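Side-chain contacts in peptidase M16 inactive domain family protein (PDB 3GWB), which is of uncertain function, carries an inactive-type M16 peptidase domain and may have hydrolase activity and bind a metal ion: residues A[14-19]-A[380-385]; A[110-115]-A[211-216]; A[149-154]-A[416-421]. All coordinates share one frame; numbering follows the deposited sequence.

The three contacts make a worked example of how chemistry goes with place in a fold. Contact 3 is the buried one: small aliphatic groups bring a helix close to an inner strand of the five-stranded sheet. Contacts 1 and 2 are only partly buried. Contact 2 lies wholly on the helices beside the six-stranded sheet, combining an aliphatic pair with an amide resting on carbon. In contact 1 branched side chains join the beginning of that sheet's edge strand to a turn leading into a C-terminal helix. Contacts 1 and 2 touch, Trp17 CZ2 packing on Glu211 CG at 3.8 Å, whereas contact 3 stands apart, on the opposite side of the chain's centre.

Contact 1 of 3, residues A[14-19]-A[380-385]; sequences VQTWST and LPLSYL
Val14 and Leu382 form the heart of an aliphatic contact that also draws in Thr16 and Leu385. The two main side chains slide past each other in opposite directions, so that each meets the flank of the other. Val14 CG1, turned anti to its own backbone N (chi1 -180°), reaches Leu382 CD1 at 3.7 Å. That same methyl of Leu382 also serves Thr16, whose CG2 lies 4.1 Å from Leu382 CD1. The valine's other methyl, Val14 CG2, lies anti to the carbonyl carbon and comes to 4.4 Å from Leu385 CD1, a looser touch.

A second kind of approach sets carbon against a backbone oxygen. The other leucine methyl, Leu382 CD2, rests 3.6 Å from Val14 O, so the two branches of one side chain divide their work between the valine's methyl and its carbonyl. All of this is van der Waals contact. The polar end of Thr16 is engaged elsewhere: its OG1 is hydrogen-bonded to Val25 O on the neighbouring strand, leaving the methyl to meet the leucine.

Backbone bonding shapes the leucine's side. A type I turn from Pro381 to Tyr384, closed by Tyr384 N to Pro381 O at 2.8 Å, holds Leu382 at its first corner with the side chain directed toward Val14. The turn leads straight into helix 384-394. Val14 and Leu385 also pack on helix 365-377, through Leu372 and through Gln371 and Met375 respectively, while strand 15-18 pairs with strand 24-29 at the edge of the six-stranded sheet. The N-terminal edge strand is thereby joined to helices near the C-terminal end.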
loop_
_atom_site.group_PDB
_atom_site.type_symbol
_atom_site.label_atom_id
_atom_site.label_comp_id
_atom_site.label_asym_id
_atom_site.label_seq_id
_atom_site.Cartn_x
_atom_site.Cartn_y
_atom_site.Cartn_z
ATOM N N VAL A 14 17.799 -4.702 26.371
ATOM C CA VAL A 14 18.029 -3.592 25.467
ATOM C C VAL A 14 19.341 -2.939 25.886
ATOM O O VAL A 14 19.545 -2.614 27.066
ATOM C CB VAL A 14 16.898 -2.548 25.568
ATOM C CG1 VAL A 14 17.165 -1.400 24.607
ATOM C CG2 VAL A 14 15.558 -3.204 25.260
ATOM N N GLN A 15 20.237 -2.754 24.925
ATOM C CA GLN A 15 21.518 -2.134 25.223
ATOM C C GLN A 15 21.535 -0.744 24.616
ATOM O O GLN A 15 20.948 -0.509 23.556
ATOM C CB GLN A 15 22.652 -2.974 24.647
ATOM C CG GLN A 15 22.678 -4.387 25.175
ATOM C CD GLN A 15 23.719 -5.231 24.487
ATOM O OE1 GLN A 15 24.913 -4.953 24.574
ATOM N NE2 GLN A 15 23.272 -6.270 23.788
ATOM N N THR A 16 22.212 0.186 25.273
ATOM C CA THR A 16 22.241 1.539 24.755
ATOM C C THR A 16 23.572 2.236 24.975
ATOM O O THR A 16 24.319 1.912 25.902
ATOM C CB THR A 16 21.119 2.382 25.393
ATOM O OG1 THR A 16 21.035 3.655 24.733
ATOM C CG2 THR A 16 21.399 2.602 26.868
ATOM N N TRP A 17 23.855 3.199 24.106
ATOM C CA TRP A 17 25.078 3.985 24.170
ATOM C C TRP A 17 24.925 5.107 23.160
ATOM O O TRP A 17 23.915 5.173 22.454
ATOM C CB TRP A 17 26.305 3.113 23.848
ATOM C CG TRP A 17 26.363 2.539 22.446
ATOM C CD1 TRP A 17 26.945 3.108 21.344
ATOM C CD2 TRP A 17 25.841 1.273 22.008
ATOM N NE1 TRP A 17 26.824 2.272 20.256
ATOM C CE2 TRP A 17 26.155 1.140 20.637
ATOM C CE3 TRP A 17 25.148 0.235 22.647
ATOM C CZ2 TRP A 17 25.788 0.013 19.890
ATOM C CZ3 TRP A 17 24.785 -0.885 21.901
ATOM C CH2 TRP A 17 25.109 -0.988 20.543
ATOM N N SER A 18 25.905 6.005 23.116
ATOM C CA SER A 18 25.871 7.111 22.175
ATOM C C SER A 18 27.115 7.066 21.305
ATOM O O SER A 18 28.140 6.516 21.707
ATOM C CB SER A 18 25.811 8.445 22.924
ATOM O OG SER A 18 24.586 8.563 23.629
ATOM N N THR A 19 27.026 7.628 20.106
ATOM C CA THR A 19 28.185 7.663 19.212
ATOM C C THR A 19 28.939 8.965 19.481
ATOM O O THR A 19 28.462 9.829 20.221
ATOM C CB THR A 19 27.766 7.664 17.729
ATOM O OG1 THR A 19 27.024 8.860 17.452
ATOM C CG2 THR A 19 26.919 6.433 17.402
ATOM N N LEU A 380 12.013 7.131 26.616
ATOM C CA LEU A 380 11.240 6.262 27.493
ATOM C C LEU A 380 12.242 5.411 28.268
ATOM O O LEU A 380 13.363 5.201 27.810
ATOM C CB LEU A 380 10.318 5.358 26.668
ATOM C CG LEU A 380 9.358 6.113 25.742
ATOM C CD1 LEU A 380 8.530 5.112 24.953
ATOM C CD2 LEU A 380 8.459 7.044 26.557
ATOM N N PRO A 381 11.857 4.915 29.456
ATOM C CA PRO A 381 12.785 4.092 30.237
ATOM C C PRO A 381 13.313 2.867 29.481
ATOM O O PRO A 381 12.626 2.288 28.642
ATOM C CB PRO A 381 11.968 3.725 31.480
ATOM C CG PRO A 381 10.561 3.786 31.002
ATOM C CD PRO A 381 10.555 5.022 30.135
ATOM N N LEU A 382 14.545 2.477 29.782
ATOM C CA LEU A 382 15.147 1.339 29.107
ATOM C C LEU A 382 14.320 0.058 29.264
ATOM O O LEU A 382 14.360 -0.828 28.412
ATOM C CB LEU A 382 16.557 1.113 29.641
ATOM C CG LEU A 382 17.447 0.268 28.741
ATOM C CD1 LEU A 382 17.658 0.999 27.428
ATOM C CD2 LEU A 382 18.774 0.012 29.433
ATOM N N SER A 383 13.566 -0.027 30.354
ATOM C CA SER A 383 12.737 -1.198 30.623
ATOM C C SER A 383 11.299 -0.974 30.179
ATOM O O SER A 383 10.392 -1.676 30.622
ATOM C CB SER A 383 12.756 -1.511 32.118
ATOM O OG SER A 383 12.299 -0.392 32.863
ATOM N N TYR A 384 11.097 0.001 29.300
ATOM C CA TYR A 384 9.760 0.326 28.817
ATOM C C TYR A 384 8.945 -0.878 28.348
ATOM O O TYR A 384 7.784 -1.037 28.719
ATOM C CB TYR A 384 9.837 1.333 27.671
ATOM C CG TYR A 384 8.471 1.721 27.163
ATOM C CD1 TYR A 384 7.655 2.578 27.901
ATOM C CD2 TYR A 384 7.966 1.186 25.979
ATOM C CE1 TYR A 384 6.372 2.889 27.480
ATOM C CE2 TYR A 384 6.676 1.491 25.546
ATOM C CZ TYR A 384 5.886 2.343 26.304
ATOM O OH TYR A 384 4.605 2.645 25.900
ATOM N N LEU A 385 9.548 -1.715 27.517
ATOM C CA LEU A 385 8.849 -2.882 26.999
ATOM C C LEU A 385 8.279 -3.741 28.121
ATOM O O LEU A 385 7.069 -3.987 28.174
ATOM C CB LEU A 385 9.795 -3.720 26.138
ATOM C CG LEU A 385 10.374 -3.006 24.913
ATOM C CD1 LEU A 385 11.322 -3.944 24.175
ATOM C CD2 LEU A 385 9.241 -2.553 24.005
#

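Contact 2 of 3, residues A[110-115]-A[211-216]; sequences PALKLF and EAIAAQ
Leu112 and Ile213 meet between two neighbouring helices, 105-120 and 207-220, that belong to the helical layer of the domain built on the six-stranded sheet. The short segments run nearly side by side in the same direction, with an angle of 25° between them and 11.1 Å between their axes. At that spacing only the longer side chains bridge the gap. The leucine and the isoleucine cross at about a right angle and touch through their ends, Leu112 CD1 lying 3.2 Å from Ile213 CD1. This is tighter than ordinary van der Waals contact, and the exact placing of the two methyls is therefore doubtful. A more relaxed touch accompanies it, Leu112 CD2 to Ile213 CG2 at 4.1 Å.

The parallel course of the helices is consistent with the alpha/beta topology: strands 95-102 and 197-203, which run the same way in the sheet, are each followed by one of the pair. Leu112 also reaches down to the sheet, packing on Leu99 and Leu38, while Phe115 beside it meets Ala97, Leu99 and Leu40.

One turn after Ile213, toward the more exposed side, polar groups join the aliphatic ones. Gln216 stretches across with CG anti to its backbone N (chi1 168°) and the chain extended beyond, which delivers its amide to the opposite helix. There the amide lies against carbon: Gln216 OE1 is 3.8 Å from Leu112 CB, and Gln216 NE2 is 3.9 Å from Lys113 CG. The lysine crosses the glutamine at about a right angle, starts out away from helix 207-220, and bends at chi3 (63°) beyond the touched methylene.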
loop_
_atom_site.group_PDB
_atom_site.type_symbol
_atom_site.label_atom_id
_atom_site.label_comp_id
_atom_site.label_asym_id
_atom_site.label_seq_id
_atom_site.Cartn_x
_atom_site.Cartn_y
_atom_site.Cartn_z
ATOM N N PRO A 110 28.334 -3.985 2.032
ATOM C CA PRO A 110 28.021 -3.180 0.841
ATOM C C PRO A 110 26.676 -2.462 1.007
ATOM O O PRO A 110 26.525 -1.307 0.617
ATOM C CB PRO A 110 27.964 -4.223 -0.274
ATOM C CG PRO A 110 28.931 -5.258 0.188
ATOM C CD PRO A 110 28.597 -5.384 1.653
ATOM N N ALA A 111 25.703 -3.159 1.590
ATOM C CA ALA A 111 24.376 -2.591 1.804
ATOM C C ALA A 111 24.405 -1.402 2.764
ATOM O O ALA A 111 23.696 -0.419 2.559
ATOM C CB ALA A 111 23.423 -3.662 2.331
ATOM N N LEU A 112 25.226 -1.493 3.806
ATOM C CA LEU A 112 25.325 -0.408 4.779
ATOM C C LEU A 112 26.053 0.802 4.215
ATOM O O LEU A 112 25.736 1.940 4.566
ATOM C CB LEU A 112 26.013 -0.901 6.052
ATOM C CG LEU A 112 25.138 -1.836 6.888
ATOM C CD1 LEU A 112 26.013 -2.599 7.869
ATOM C CD2 LEU A 112 24.057 -1.033 7.604
ATOM N N LYS A 113 27.031 0.561 3.350
ATOM C CA LYS A 113 27.761 1.660 2.727
ATOM C C LYS A 113 26.814 2.444 1.834
ATOM O O LYS A 113 26.860 3.675 1.794
ATOM C CB LYS A 113 28.927 1.141 1.887
ATOM C CG LYS A 113 30.079 0.603 2.705
ATOM C CD LYS A 113 31.263 0.234 1.817
ATOM C CE LYS A 113 31.819 1.451 1.091
ATOM N NZ LYS A 113 33.027 1.112 0.273
ATOM N N LEU A 114 25.949 1.730 1.118
ATOM C CA LEU A 114 24.984 2.380 0.241
ATOM C C LEU A 114 23.949 3.130 1.080
ATOM O O LEU A 114 23.574 4.260 0.762
ATOM C CB LEU A 114 24.286 1.342 -0.649
ATOM C CG LEU A 114 23.141 1.832 -1.545
ATOM C CD1 LEU A 114 23.615 2.990 -2.427
ATOM C CD2 LEU A 114 22.640 0.668 -2.397
ATOM N N PHE A 115 23.493 2.493 2.154
ATOM C CA PHE A 115 22.509 3.095 3.050
ATOM C C PHE A 115 23.043 4.390 3.673
ATOM O O PHE A 115 22.343 5.397 3.724
ATOM C CB PHE A 115 22.141 2.112 4.162
ATOM C CG PHE A 115 21.100 2.634 5.118
ATOM C CD1 PHE A 115 19.772 2.743 4.729
ATOM C CD2 PHE A 115 21.457 3.035 6.403
ATOM C CE1 PHE A 115 18.802 3.229 5.608
ATOM C CE2 PHE A 115 20.495 3.526 7.294
ATOM C CZ PHE A 115 19.170 3.631 6.893
ATOM N N GLU A 211 28.126 -1.855 17.444
ATOM C CA GLU A 211 28.874 -0.637 17.714
ATOM C C GLU A 211 29.477 -0.092 16.427
ATOM O O GLU A 211 29.390 1.107 16.161
ATOM C CB GLU A 211 29.971 -0.905 18.744
ATOM C CG GLU A 211 29.559 -0.581 20.173
ATOM C CD GLU A 211 30.508 -1.174 21.200
ATOM O OE1 GLU A 211 31.692 -1.390 20.856
ATOM O OE2 GLU A 211 30.076 -1.418 22.348
ATOM N N ALA A 212 30.066 -0.976 15.625
ATOM C CA ALA A 212 30.687 -0.584 14.355
ATOM C C ALA A 212 29.648 -0.036 13.370
ATOM O O ALA A 212 29.883 0.983 12.710
ATOM C CB ALA A 212 31.419 -1.785 13.737
ATOM N N ILE A 213 28.504 -0.709 13.273
ATOM C CA ILE A 213 27.436 -0.278 12.375
ATOM C C ILE A 213 26.940 1.113 12.774
ATOM O O ILE A 213 26.809 2.014 11.936
ATOM C CB ILE A 213 26.226 -1.245 12.430
ATOM C CG1 ILE A 213 26.650 -2.660 12.025
ATOM C CG2 ILE A 213 25.085 -0.692 11.590
ATOM C CD1 ILE A 213 27.409 -2.740 10.749
ATOM N N ALA A 214 26.670 1.288 14.063
ATOM C CA ALA A 214 26.172 2.572 14.539
ATOM C C ALA A 214 27.175 3.695 14.330
ATOM O O ALA A 214 26.800 4.796 13.939
ATOM C CB ALA A 214 25.784 2.468 16.006
ATOM N N ALA A 215 28.450 3.428 14.589
ATOM C CA ALA A 215 29.470 4.449 14.410
ATOM C C ALA A 215 29.598 4.841 12.944
ATOM O O ALA A 215 29.813 6.008 12.624
ATOM C CB ALA A 215 30.807 3.961 14.934
ATOM N N GLN A 216 29.469 3.859 12.058
ATOM C CA GLN A 216 29.584 4.106 10.627
ATOM C C GLN A 216 28.433 4.954 10.099
ATOM O O GLN A 216 28.643 5.893 9.342
ATOM C CB GLN A 216 29.635 2.777 9.856
ATOM C CG GLN A 216 29.464 2.941 8.354
ATOM C CD GLN A 216 29.471 1.617 7.605
ATOM O OE1 GLN A 216 28.833 0.647 8.028
ATOM N NE2 GLN A 216 30.181 1.575 6.479
#

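Contact 3 of 3, residues A[149-154]-A[416-421]; sequences KLASLE and VSAGPT
Val416 holds CG1 anti to its backbone N (chi1 179°), which sets that methyl against Ala151 and Glu154 of the facing helix. Glu154 meets it with a matching first torsion, CG anti to N (chi1 172°), before its chain bends at chi2; the bend lets the methylene touch the valine while the carboxylate beyond it reaches Arg158, one turn along the same helix, by a salt bridge from OE2 to NE. The setting is a helix packed on a sheet: helix 147-160, from the N-terminal half of the chain, lies against strand 414-419, an inner strand of the five-stranded mixed sheet of the C-terminal half, and so probably helps to join the two halves. The short segments run nearly antiparallel, at 154°, and their axes approach to 7.6 Å.

Such closeness rests on small side chains where the backbones come nearest. Ala151 and Ala418 face each other with only their methyls between, Ala151 CB standing 4.0 Å from Ala418 CB. The same methyl of Ala151 borders the valine, with Ala151 CB 4.0 Å from Val416 CG1, so it fits between two residues on one face of the strand. The alternation of the strand explains the pattern. Val416 and Ala418 direct their side chains toward the helix, whereas Ser417 points away from it, and its OG is hydrogen-bonded to His242 ND1.

The strand is paired on both flanks. Val416 and Ala418 pair by backbone bonds with Met253 and Ser251 of strand 249-257, and Ser417 and Gly419 with strand 239-244 on the other flank. Ala151 packs on Met253 as well, and Glu154 and Ala418 both touch Ile243. Glu154 CG is 4.0 Å from Val416 CG1, the same methyl that lies 3.7 Å from Ala151 O.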
loop_
_atom_site.group_PDB
_atom_site.type_symbol
_atom_site.label_atom_id
_atom_site.label_comp_id
_atom_site.label_asym_id
_atom_site.label_seq_id
_atom_site.Cartn_x
_atom_site.Cartn_y
_atom_site.Cartn_z
ATOM N N LYS A 149 -10.542 13.055 4.278
ATOM C CA LYS A 149 -9.301 13.827 4.289
ATOM C C LYS A 149 -9.596 15.303 4.518
ATOM O O LYS A 149 -8.896 15.977 5.274
ATOM C CB LYS A 149 -8.538 13.682 2.967
ATOM C CG LYS A 149 -8.065 12.275 2.626
ATOM C CD LYS A 149 -6.806 12.352 1.758
ATOM C CE LYS A 149 -6.625 11.134 0.862
ATOM N NZ LYS A 149 -7.543 11.162 -0.323
ATOM N N LEU A 150 -10.635 15.803 3.857
ATOM C CA LEU A 150 -11.006 17.207 3.994
ATOM C C LEU A 150 -11.438 17.532 5.419
ATOM O O LEU A 150 -11.156 18.616 5.929
ATOM C CB LEU A 150 -12.120 17.557 3.005
ATOM C CG LEU A 150 -11.705 17.492 1.530
ATOM C CD1 LEU A 150 -12.907 17.779 0.641
ATOM C CD2 LEU A 150 -10.593 18.506 1.264
ATOM N N ALA A 151 -12.119 16.590 6.063
ATOM C CA ALA A 151 -12.565 16.790 7.437
ATOM C C ALA A 151 -11.358 16.713 8.372
ATOM O O ALA A 151 -11.252 17.467 9.334
ATOM C CB ALA A 151 -13.591 15.730 7.816
ATOM N N SER A 152 -10.451 15.791 8.078
ATOM C CA SER A 152 -9.255 15.617 8.893
ATOM C C SER A 152 -8.369 16.866 8.882
ATOM O O SER A 152 -7.957 17.342 9.940
ATOM C CB SER A 152 -8.457 14.413 8.396
ATOM O OG SER A 152 -7.322 14.191 9.214
ATOM N N LEU A 153 -8.078 17.391 7.693
ATOM C CA LEU A 153 -7.243 18.587 7.576
ATOM C C LEU A 153 -7.830 19.740 8.383
ATOM O O LEU A 153 -7.111 20.430 9.105
ATOM C CB LEU A 153 -7.104 19.013 6.109
ATOM C CG LEU A 153 -6.379 18.043 5.174
ATOM C CD1 LEU A 153 -6.248 18.671 3.797
ATOM C CD2 LEU A 153 -4.999 17.711 5.734
ATOM N N GLU A 154 -9.142 19.941 8.254
ATOM C CA GLU A 154 -9.838 21.005 8.976
ATOM C C GLU A 154 -9.835 20.741 10.481
ATOM O O GLU A 154 -9.655 21.662 11.275
ATOM C CB GLU A 154 -11.283 21.121 8.474
ATOM C CG GLU A 154 -12.187 22.061 9.275
ATOM C CD GLU A 154 -11.715 23.505 9.263
ATOM O OE1 GLU A 154 -11.074 23.917 8.272
ATOM O OE2 GLU A 154 -12.002 24.235 10.239
ATOM N N VAL A 416 -15.966 17.795 13.471
ATOM C CA VAL A 416 -15.954 18.209 12.081
ATOM C C VAL A 416 -16.549 17.112 11.219
ATOM O O VAL A 416 -16.084 15.970 11.237
ATOM C CB VAL A 416 -14.519 18.502 11.593
ATOM C CG1 VAL A 416 -14.543 18.903 10.126
ATOM C CG2 VAL A 416 -13.897 19.601 12.438
ATOM N N SER A 417 -17.588 17.464 10.471
ATOM C CA SER A 417 -18.245 16.521 9.583
ATOM C C SER A 417 -18.151 17.021 8.147
ATOM O O SER A 417 -18.099 18.224 7.901
ATOM C CB SER A 417 -19.714 16.360 9.972
ATOM O OG SER A 417 -20.381 17.607 9.935
ATOM N N ALA A 418 -18.112 16.089 7.206
ATOM C CA ALA A 418 -18.045 16.432 5.794
ATOM C C ALA A 418 -19.068 15.568 5.085
ATOM O O ALA A 418 -18.991 14.337 5.118
ATOM C CB ALA A 418 -16.649 16.160 5.239
ATOM N N GLY A 419 -20.035 16.220 4.456
ATOM C CA GLY A 419 -21.075 15.503 3.749
ATOM C C GLY A 419 -22.134 16.481 3.285
ATOM O O GLY A 419 -21.958 17.689 3.428
ATOM N N PRO A 420 -23.246 15.992 2.726
ATOM C CA PRO A 420 -24.327 16.857 2.247
ATOM C C PRO A 420 -25.297 17.213 3.365
ATOM O O PRO A 420 -25.397 16.488 4.360
ATOM C CB PRO A 420 -24.998 15.993 1.197
ATOM C CG PRO A 420 -24.940 14.646 1.853
ATOM C CD PRO A 420 -23.515 14.587 2.378
ATOM N N THR A 421 -26.016 18.319 3.196
ATOM C CA THR A 421 -27.005 18.732 4.185
ATOM C C THR A 421 -28.330 18.155 3.718
ATOM O O THR A 421 -28.927 18.655 2.770
ATOM C CB THR A 421 -27.104 20.265 4.277
ATOM O OG1 THR A 421 -25.865 20.784 4.775
ATOM C CG2 THR A 421 -28.225 20.677 5.223
#